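Local atomic coordinates of GNA33 (Neisseria gonorrhoeae FA 1090, PDB entry 2G5D), a protein that probably cleaves the MurNAc-GlcNAc glycosidic linkage of peptidoglycan as a lytic transglycosylase, leaving a 1,6-anhydro bond in the MurNAc residue. Residues 139-144 and 225-230; 125-130 and 230-235; 61-66 and 333-338. All blocks are in the same frame, centred on the assembly; numbering follows the deposited sequence.

In the fold
The three contacts divide between two regions of the chain. Interactions 1 and 2 lie with their centres 12 Å apart, both within the MltA-specific insert range, and share strand 227-231: strand 138-141 pairs with it in interaction 1 and strand 116-129 in interaction 2, Tyr230 belonging to both. Interaction 3, where helix 58-72 meets the loop before strand 339-342, is centred 29 Å and 28 Å from them. Along the chain the contacts are nested, interaction 1 inside the loop closed by interaction 2, and both inside that closed by interaction 3. The insert is thus built from the middle of a chain whose earlier and later parts meet elsewhere.

Interaction 1 (139-144 and 225-230); sequences PIYGIP and APILGY
Three backbone hydrogen bonds join Ile140 and Gly142 to the chain running from Pro226 to Gly229. Ile140 uses both its N-H and its carbonyl: its N donates to Gly229 O, and Ile140 O receives Leu228 N at 2.7 Å. Beyond the strand end, Gly142 N adds a bond to Pro226 O at 2.8 Å. Weaker CA-H...O contacts lie between them, among them Tyr141 CA to Pro226 O at 3.3 Å.

The pattern is that of an antiparallel beta ladder, here between strands 138-141 and 227-231 of the MltA-specific insert, with Pro139 opposite Tyr230 and Tyr141 opposite Ile227 as non-hydrogen-bonded pairs. Gly229 has phi 156°, a conformation in which a CB would be jammed against the preceding carbonyl oxygen.

Apolar contacts add to the backbone bonds. On the face carrying Pro139, Tyr141, Ile227 and Tyr230, the side chains of Tyr141 and Ile227 run side by side in the same direction, Tyr141 CE2 lying 3.8 Å from Ile227 CG1, while Ala225 CB reaches Tyr141 CD2 at 3.7 Å. Pro139 CB sits above one face of the Tyr141 ring, toward its rim, and also touches Tyr230 CE2 at 3.8 Å. Ile140 points to the other face of the sheet, and Ile140 CG2 meets Leu228 CD1 at 4.1 Å, the two side chains crossing at about a right angle; Phe315 and Ile258 pack against both.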
# COMPACT_ATOMS: atom_id res chain seq x y z
N PRO A 139 22.68 -5.28 -0.70
CA PRO A 139 22.21 -4.51 -1.86
C PRO A 139 20.68 -4.45 -2.01
O PRO A 139 20.00 -5.46 -1.81
CB PRO A 139 22.84 -5.25 -3.05
CG PRO A 139 23.04 -6.63 -2.55
CD PRO A 139 23.42 -6.49 -1.12
N ILE A 140 20.16 -3.26 -2.33
CA ILE A 140 18.76 -3.09 -2.75
C ILE A 140 18.81 -3.01 -4.26
O ILE A 140 19.47 -2.13 -4.81
CB ILE A 140 18.10 -1.78 -2.19
CG1 ILE A 140 17.82 -1.85 -0.68
CG2 ILE A 140 16.74 -1.47 -2.91
CD1 ILE A 140 18.99 -2.09 0.20
N TYR A 141 18.13 -3.94 -4.92
CA TYR A 141 18.13 -4.00 -6.37
C TYR A 141 16.93 -3.32 -7.00
O TYR A 141 15.80 -3.42 -6.50
CB TYR A 141 18.15 -5.46 -6.85
CG TYR A 141 19.33 -6.28 -6.42
CD1 TYR A 141 19.22 -7.16 -5.36
CD2 TYR A 141 20.54 -6.22 -7.12
CE1 TYR A 141 20.30 -7.94 -4.97
CE2 TYR A 141 21.63 -7.01 -6.75
CZ TYR A 141 21.50 -7.87 -5.67
OH TYR A 141 22.55 -8.64 -5.27
N GLY A 142 17.18 -2.64 -8.12
CA GLY A 142 16.12 -2.21 -9.01
C GLY A 142 15.79 -3.31 -9.99
O GLY A 142 16.28 -4.44 -9.84
N ILE A 143 14.96 -3.01 -10.98
CA ILE A 143 14.61 -3.98 -12.02
C ILE A 143 15.86 -4.51 -12.76
O ILE A 143 16.59 -3.73 -13.38
CB ILE A 143 13.55 -3.42 -13.01
CG1 ILE A 143 12.22 -3.17 -12.28
CG2 ILE A 143 13.34 -4.38 -14.19
CD1 ILE A 143 11.32 -2.15 -12.95
N PRO A 144 16.10 -5.83 -12.69
CA PRO A 144 17.25 -6.47 -13.33
C PRO A 144 17.34 -6.24 -14.84
O PRO A 144 16.33 -5.94 -15.49
CB PRO A 144 17.04 -7.95 -13.02
CG PRO A 144 16.20 -7.97 -11.82
CD PRO A 144 15.28 -6.81 -11.95
N ALA A 225 21.87 -6.36 -12.33
CA ALA A 225 20.80 -5.53 -11.79
C ALA A 225 21.38 -4.26 -11.17
O ALA A 225 22.41 -4.33 -10.49
CB ALA A 225 19.97 -6.30 -10.77
N PRO A 226 20.72 -3.11 -11.39
CA PRO A 226 21.14 -1.88 -10.71
C PRO A 226 20.94 -2.01 -9.20
O PRO A 226 19.95 -2.61 -8.76
CB PRO A 226 20.20 -0.80 -11.28
CG PRO A 226 19.04 -1.54 -11.82
CD PRO A 226 19.56 -2.87 -12.28
N ILE A 227 21.90 -1.51 -8.43
CA ILE A 227 21.81 -1.48 -6.97
C ILE A 227 21.55 -0.03 -6.53
O ILE A 227 22.28 0.89 -6.90
CB ILE A 227 23.09 -2.05 -6.31
CG1 ILE A 227 23.21 -3.54 -6.63
CG2 ILE A 227 23.08 -1.84 -4.80
CD1 ILE A 227 24.65 -4.02 -6.79
N LEU A 228 20.49 0.16 -5.75
CA LEU A 228 20.06 1.50 -5.35
C LEU A 228 20.72 1.95 -4.04
O LEU A 228 20.64 3.12 -3.66
CB LEU A 228 18.53 1.57 -5.23
CG LEU A 228 17.69 0.96 -6.36
CD1 LEU A 228 16.22 1.08 -6.02
CD2 LEU A 228 17.96 1.60 -7.72
N GLY A 229 21.37 1.02 -3.37
CA GLY A 229 21.98 1.30 -2.09
C GLY A 229 22.11 0.03 -1.31
O GLY A 229 21.84 -1.06 -1.84
N TYR A 230 22.53 0.16 -0.06
CA TYR A 230 22.86 -0.97 0.80
C TYR A 230 22.23 -0.80 2.17
O TYR A 230 22.29 0.28 2.75
CB TYR A 230 24.39 -1.14 0.91
CG TYR A 230 25.03 -1.59 -0.39
CD1 TYR A 230 25.29 -0.68 -1.41
CD2 TYR A 230 25.34 -2.93 -0.60
CE1 TYR A 230 25.86 -1.09 -2.61
CE2 TYR A 230 25.91 -3.35 -1.80
CZ TYR A 230 26.16 -2.43 -2.79
OH TYR A 230 26.72 -2.84 -3.98

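Interaction 2 (125-130 and 230-235); sequences VLKGDG and YAEDPV
Glu232 lays its side chain across that of Lys127, and the path from CB to carboxylate shows how a strand pairing can continue into a side-chain contact. Glu232 CB starts 3.7 Å from Lys127 O, the same oxygen that accepts the Glu232 N hydrogen bond at 3.0 Å. CG stays beside this carbonyl, anti to its own carbonyl carbon (chi1 -77°). Glu232 CD reaches the lysine side chain, 3.5 Å from Lys127 CB. Of the carboxylate oxygens, Glu232 OE1 lies nearest Lys127 CB, at 3.5 Å, and Glu232 OE2 is equally near Lys127 CB and CD, at 3.8 Å. The ammonium itself remains farther off, Lys127 NZ being 4.9 Å from Glu232 OE2, so any attraction between the charges is likely to act without direct contact.

Next along the strands, Gly128 lies opposite Ala231, where a CB would clash with Tyr230 O. Asp129 and Tyr230 follow as an antiparallel hydrogen-bonded pair, each N donating to the other's O at 2.8 Å. Water 1 donates to Lys127 O and accepts from Asp233 N, bridging strand 116-129 to the N-cap residue of helix 234-243.

Leu126 CD1 touches Ala231 CB at 3.9 Å on the side of that helix, whose Met240 and Leu237 pack on Leu126 and Ala231 respectively. Asp233 caps Glu236 N, and its salt bridge to Arg296 ties the turn to helix 288-297, while strand 227-231 lies between strands 116-129 and 138-141.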
# COMPACT_ATOMS: atom_id res chain seq x y z
N VAL A 125 11.91 3.17 7.86
CA VAL A 125 13.25 3.76 7.76
C VAL A 125 14.28 2.69 8.16
O VAL A 125 14.13 2.04 9.18
CB VAL A 125 13.40 5.04 8.65
CG1 VAL A 125 14.86 5.58 8.66
CG2 VAL A 125 12.48 6.11 8.17
N LEU A 126 15.30 2.48 7.34
CA LEU A 126 16.35 1.55 7.76
C LEU A 126 17.74 2.11 7.52
O LEU A 126 17.98 2.76 6.53
CB LEU A 126 16.19 0.14 7.16
CG LEU A 126 15.75 -0.18 5.72
CD1 LEU A 126 16.25 -1.56 5.33
CD2 LEU A 126 14.20 -0.08 5.56
N LYS A 127 18.63 1.87 8.48
CA LYS A 127 20.03 2.28 8.36
C LYS A 127 20.67 1.65 7.12
O LYS A 127 20.45 0.47 6.82
CB LYS A 127 20.81 1.91 9.62
CG LYS A 127 20.36 2.61 10.89
CD LYS A 127 21.11 2.02 12.08
CE LYS A 127 20.90 2.84 13.34
NZ LYS A 127 21.87 2.42 14.40
N GLY A 128 21.45 2.44 6.39
CA GLY A 128 22.05 1.98 5.15
C GLY A 128 22.89 3.06 4.51
O GLY A 128 23.18 4.06 5.15
N ASP A 129 23.27 2.85 3.25
CA ASP A 129 24.10 3.81 2.53
C ASP A 129 23.85 3.74 1.02
O ASP A 129 23.24 2.80 0.54
CB ASP A 129 25.59 3.56 2.84
CG ASP A 129 26.38 4.85 3.13
OD1 ASP A 129 26.12 5.90 2.50
OD2 ASP A 129 27.28 4.79 4.00
N GLY A 130 24.33 4.73 0.28
CA GLY A 130 24.28 4.71 -1.18
C GLY A 130 25.41 3.89 -1.77
O GLY A 130 25.48 3.69 -2.98
N TYR A 230 22.53 0.16 -0.06
CA TYR A 230 22.86 -0.97 0.80
C TYR A 230 22.23 -0.80 2.17
O TYR A 230 22.29 0.28 2.75
CB TYR A 230 24.39 -1.14 0.91
CG TYR A 230 25.03 -1.59 -0.39
CD1 TYR A 230 25.29 -0.68 -1.41
CD2 TYR A 230 25.34 -2.93 -0.60
CE1 TYR A 230 25.86 -1.09 -2.61
CE2 TYR A 230 25.91 -3.35 -1.80
CZ TYR A 230 26.16 -2.43 -2.79
OH TYR A 230 26.72 -2.84 -3.98
N ALA A 231 21.62 -1.87 2.68
CA ALA A 231 21.04 -1.89 4.02
C ALA A 231 22.02 -2.49 5.03
O ALA A 231 22.82 -3.37 4.70
CB ALA A 231 19.74 -2.68 4.01
N GLU A 232 21.95 -2.04 6.28
CA GLU A 232 22.80 -2.61 7.33
C GLU A 232 22.32 -4.00 7.75
O GLU A 232 23.14 -4.92 7.94
CB GLU A 232 22.87 -1.68 8.55
CG GLU A 232 23.79 -0.48 8.35
CD GLU A 232 23.98 0.34 9.60
OE1 GLU A 232 24.31 1.55 9.47
OE2 GLU A 232 23.80 -0.21 10.71
N ASP A 233 21.00 -4.14 7.88
CA ASP A 233 20.36 -5.33 8.41
C ASP A 233 19.47 -5.99 7.35
O ASP A 233 18.61 -5.32 6.79
CB ASP A 233 19.52 -4.95 9.64
CG ASP A 233 18.92 -6.15 10.33
OD1 ASP A 233 19.61 -6.76 11.16
OD2 ASP A 233 17.75 -6.49 10.06
N PRO A 234 19.66 -7.32 7.11
CA PRO A 234 18.90 -8.09 6.09
C PRO A 234 17.45 -8.38 6.46
O PRO A 234 16.62 -8.60 5.57
CB PRO A 234 19.66 -9.42 6.03
CG PRO A 234 20.19 -9.59 7.42
CD PRO A 234 20.61 -8.19 7.83
N VAL A 235 17.16 -8.45 7.76
CA VAL A 235 15.78 -8.65 8.23
C VAL A 235 14.99 -7.35 8.07
O VAL A 235 13.84 -7.36 7.59
CB VAL A 235 15.70 -9.20 9.69
CG1 VAL A 235 14.25 -9.26 10.19
CG2 VAL A 235 16.35 -10.56 9.77
O HOH W 1 19.26 -1.64 7.97

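Interaction 3 (61-66 and 333-338); sequences SLQSFR and PLMGEY
Ser64 and Tyr338 meet where helix 58-72 packs against a type II beta turn, Met335 to Tyr338, in the loop leading to strand 339-342. Tyr338 and the strands that follow fall in the range of the 3D domain, a family of the double-psi beta-barrel clan, which is consistent with the helix packing beside a barrel of that kind. The turn is closed by Tyr338 N bonding to Met335 O and presents an extended methionine and a tyrosine to the helix.

Met335 approaches Gln63 and Ser64. Its CG is anti to the backbone N (chi1 -175°), and the chain beyond is extended, bringing the sulfur to the helix backbone: Met335 SD lies 3.8 Å from Ser64 N and equally near Ser64 CB. The terminal methyl continues to Gln63, Met335 CE lying 3.7 Å from Gln63 OE1, and the two long side chains cross obliquely. Lys60 and Leu67 of the same helix also touch Met335.

Tyr338 comes to the helix at Ser61 and Ser64, about one turn apart. Tyr338 CB packs 3.8 Å from Ser64 CB, while its CD2 and CE2 lie near Ser61 OG, which is itself hydrogen-bonded to Leu369 O. Met371 of strand 365-375 packs against both serines and joins Tyr338 through the backbone, linking helix and turn to that strand.

The Ser64 hydroxyl makes two links to the loop. Its OG is anti to the backbone N (chi1 -172°). Ser64 OG accepts from water 2 at 2.8 Å, and the same water accepts from Met335 N at 3.0 Å. The direct link is a short one: Ser64 OG donates to Tyr338 O at 2.5 Å, standing above the carbonyl plane, 46° out of it.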
# COMPACT_ATOMS: atom_id res chain seq x y z
N SER A 61 -6.79 17.07 5.94
CA SER A 61 -7.57 16.26 4.99
C SER A 61 -7.54 16.90 3.62
O SER A 61 -7.46 16.20 2.61
CB SER A 61 -9.05 16.10 5.42
OG SER A 61 -9.14 15.65 6.75
N LEU A 62 -7.60 18.24 3.58
CA LEU A 62 -7.52 18.97 2.29
C LEU A 62 -6.16 18.79 1.61
O LEU A 62 -6.12 18.54 0.41
CB LEU A 62 -7.93 20.44 2.40
CG LEU A 62 -7.91 21.29 1.09
CD1 LEU A 62 -8.88 20.74 0.04
CD2 LEU A 62 -8.22 22.73 1.37
N GLN A 63 -5.06 18.92 2.36
CA GLN A 63 -3.73 18.57 1.84
C GLN A 63 -3.74 17.17 1.20
O GLN A 63 -3.28 16.97 0.07
CB GLN A 63 -2.67 18.61 2.94
CG GLN A 63 -2.25 20.02 3.33
CD GLN A 63 -1.34 20.01 4.51
OE1 GLN A 63 -1.74 19.64 5.62
NE2 GLN A 63 -0.12 20.41 4.31
N SER A 64 -4.27 16.19 1.93
CA SER A 64 -4.27 14.81 1.47
C SER A 64 -5.11 14.67 0.19
O SER A 64 -4.66 14.06 -0.79
CB SER A 64 -4.78 13.92 2.61
OG SER A 64 -4.64 12.55 2.32
N PHE A 65 -6.30 15.27 0.16
CA PHE A 65 -7.16 15.25 -1.06
C PHE A 65 -6.49 15.86 -2.30
O PHE A 65 -6.59 15.32 -3.40
CB PHE A 65 -8.54 15.89 -0.82
CG PHE A 65 -9.51 15.70 -1.98
CD1 PHE A 65 -9.98 14.44 -2.33
CD2 PHE A 65 -9.94 16.80 -2.72
CE1 PHE A 65 -10.86 14.26 -3.41
CE2 PHE A 65 -10.84 16.65 -3.81
CZ PHE A 65 -11.30 15.38 -4.15
N ARG A 66 -5.84 17.01 -2.11
CA ARG A 66 -5.08 17.73 -3.15
C ARG A 66 -3.98 16.88 -3.77
O ARG A 66 -3.78 16.93 -4.99
CB ARG A 66 -4.46 19.04 -2.61
CG ARG A 66 -5.38 20.29 -2.50
CD ARG A 66 -4.48 21.54 -2.37
NE ARG A 66 -5.21 22.76 -2.03
CZ ARG A 66 -4.66 23.97 -1.93
NH1 ARG A 66 -3.36 24.13 -2.17
NH2 ARG A 66 -5.40 25.02 -1.60
N PRO A 333 1.62 10.25 -3.99
CA PRO A 333 2.27 10.09 -2.68
C PRO A 333 1.35 10.17 -1.42
O PRO A 333 0.60 11.14 -1.24
CB PRO A 333 3.34 11.20 -2.68
CG PRO A 333 2.84 12.23 -3.67
CD PRO A 333 2.10 11.46 -4.71
N LEU A 334 1.43 9.17 -0.54
CA LEU A 334 0.53 9.13 0.60
C LEU A 334 1.00 10.03 1.75
O LEU A 334 2.21 10.13 2.04
CB LEU A 334 0.36 7.68 1.10
CG LEU A 334 -0.05 6.61 0.08
CD1 LEU A 334 -0.01 5.21 0.70
CD2 LEU A 334 -1.41 6.91 -0.49
N MET A 335 0.04 10.69 2.40
CA MET A 335 0.30 11.56 3.52
C MET A 335 0.03 10.79 4.79
O MET A 335 -1.08 10.28 4.99
CB MET A 335 -0.60 12.79 3.45
CG MET A 335 -0.36 13.84 4.50
SD MET A 335 -1.63 15.11 4.39
CE MET A 335 -1.46 15.92 5.97
N GLY A 336 1.03 10.71 5.65
CA GLY A 336 0.92 10.04 6.95
C GLY A 336 -0.28 10.49 7.76
O GLY A 336 -0.51 11.70 7.93
N GLU A 337 -1.06 9.49 8.21
CA GLU A 337 -2.24 9.68 9.07
C GLU A 337 -3.53 10.18 8.40
O GLU A 337 -4.56 10.27 9.08
CB GLU A 337 -1.93 10.61 10.24
CG GLU A 337 -1.11 9.98 11.30
CD GLU A 337 -0.76 10.96 12.39
OE1 GLU A 337 0.41 11.30 12.51
OE2 GLU A 337 -1.67 11.40 13.13
N TYR A 338 -3.44 10.46 7.10
CA TYR A 338 -4.51 11.06 6.30
C TYR A 338 -4.73 10.32 4.98
O TYR A 338 -5.33 10.85 4.04
CB TYR A 338 -4.26 12.58 6.10
CG TYR A 338 -4.57 13.30 7.38
CD1 TYR A 338 -3.57 13.56 8.33
CD2 TYR A 338 -5.89 13.66 7.68
CE1 TYR A 338 -3.90 14.16 9.56
CE2 TYR A 338 -6.22 14.26 8.89
CZ TYR A 338 -5.24 14.51 9.82
OH TYR A 338 -5.64 15.11 10.99
O HOH W 2 -2.56 11.16 1.05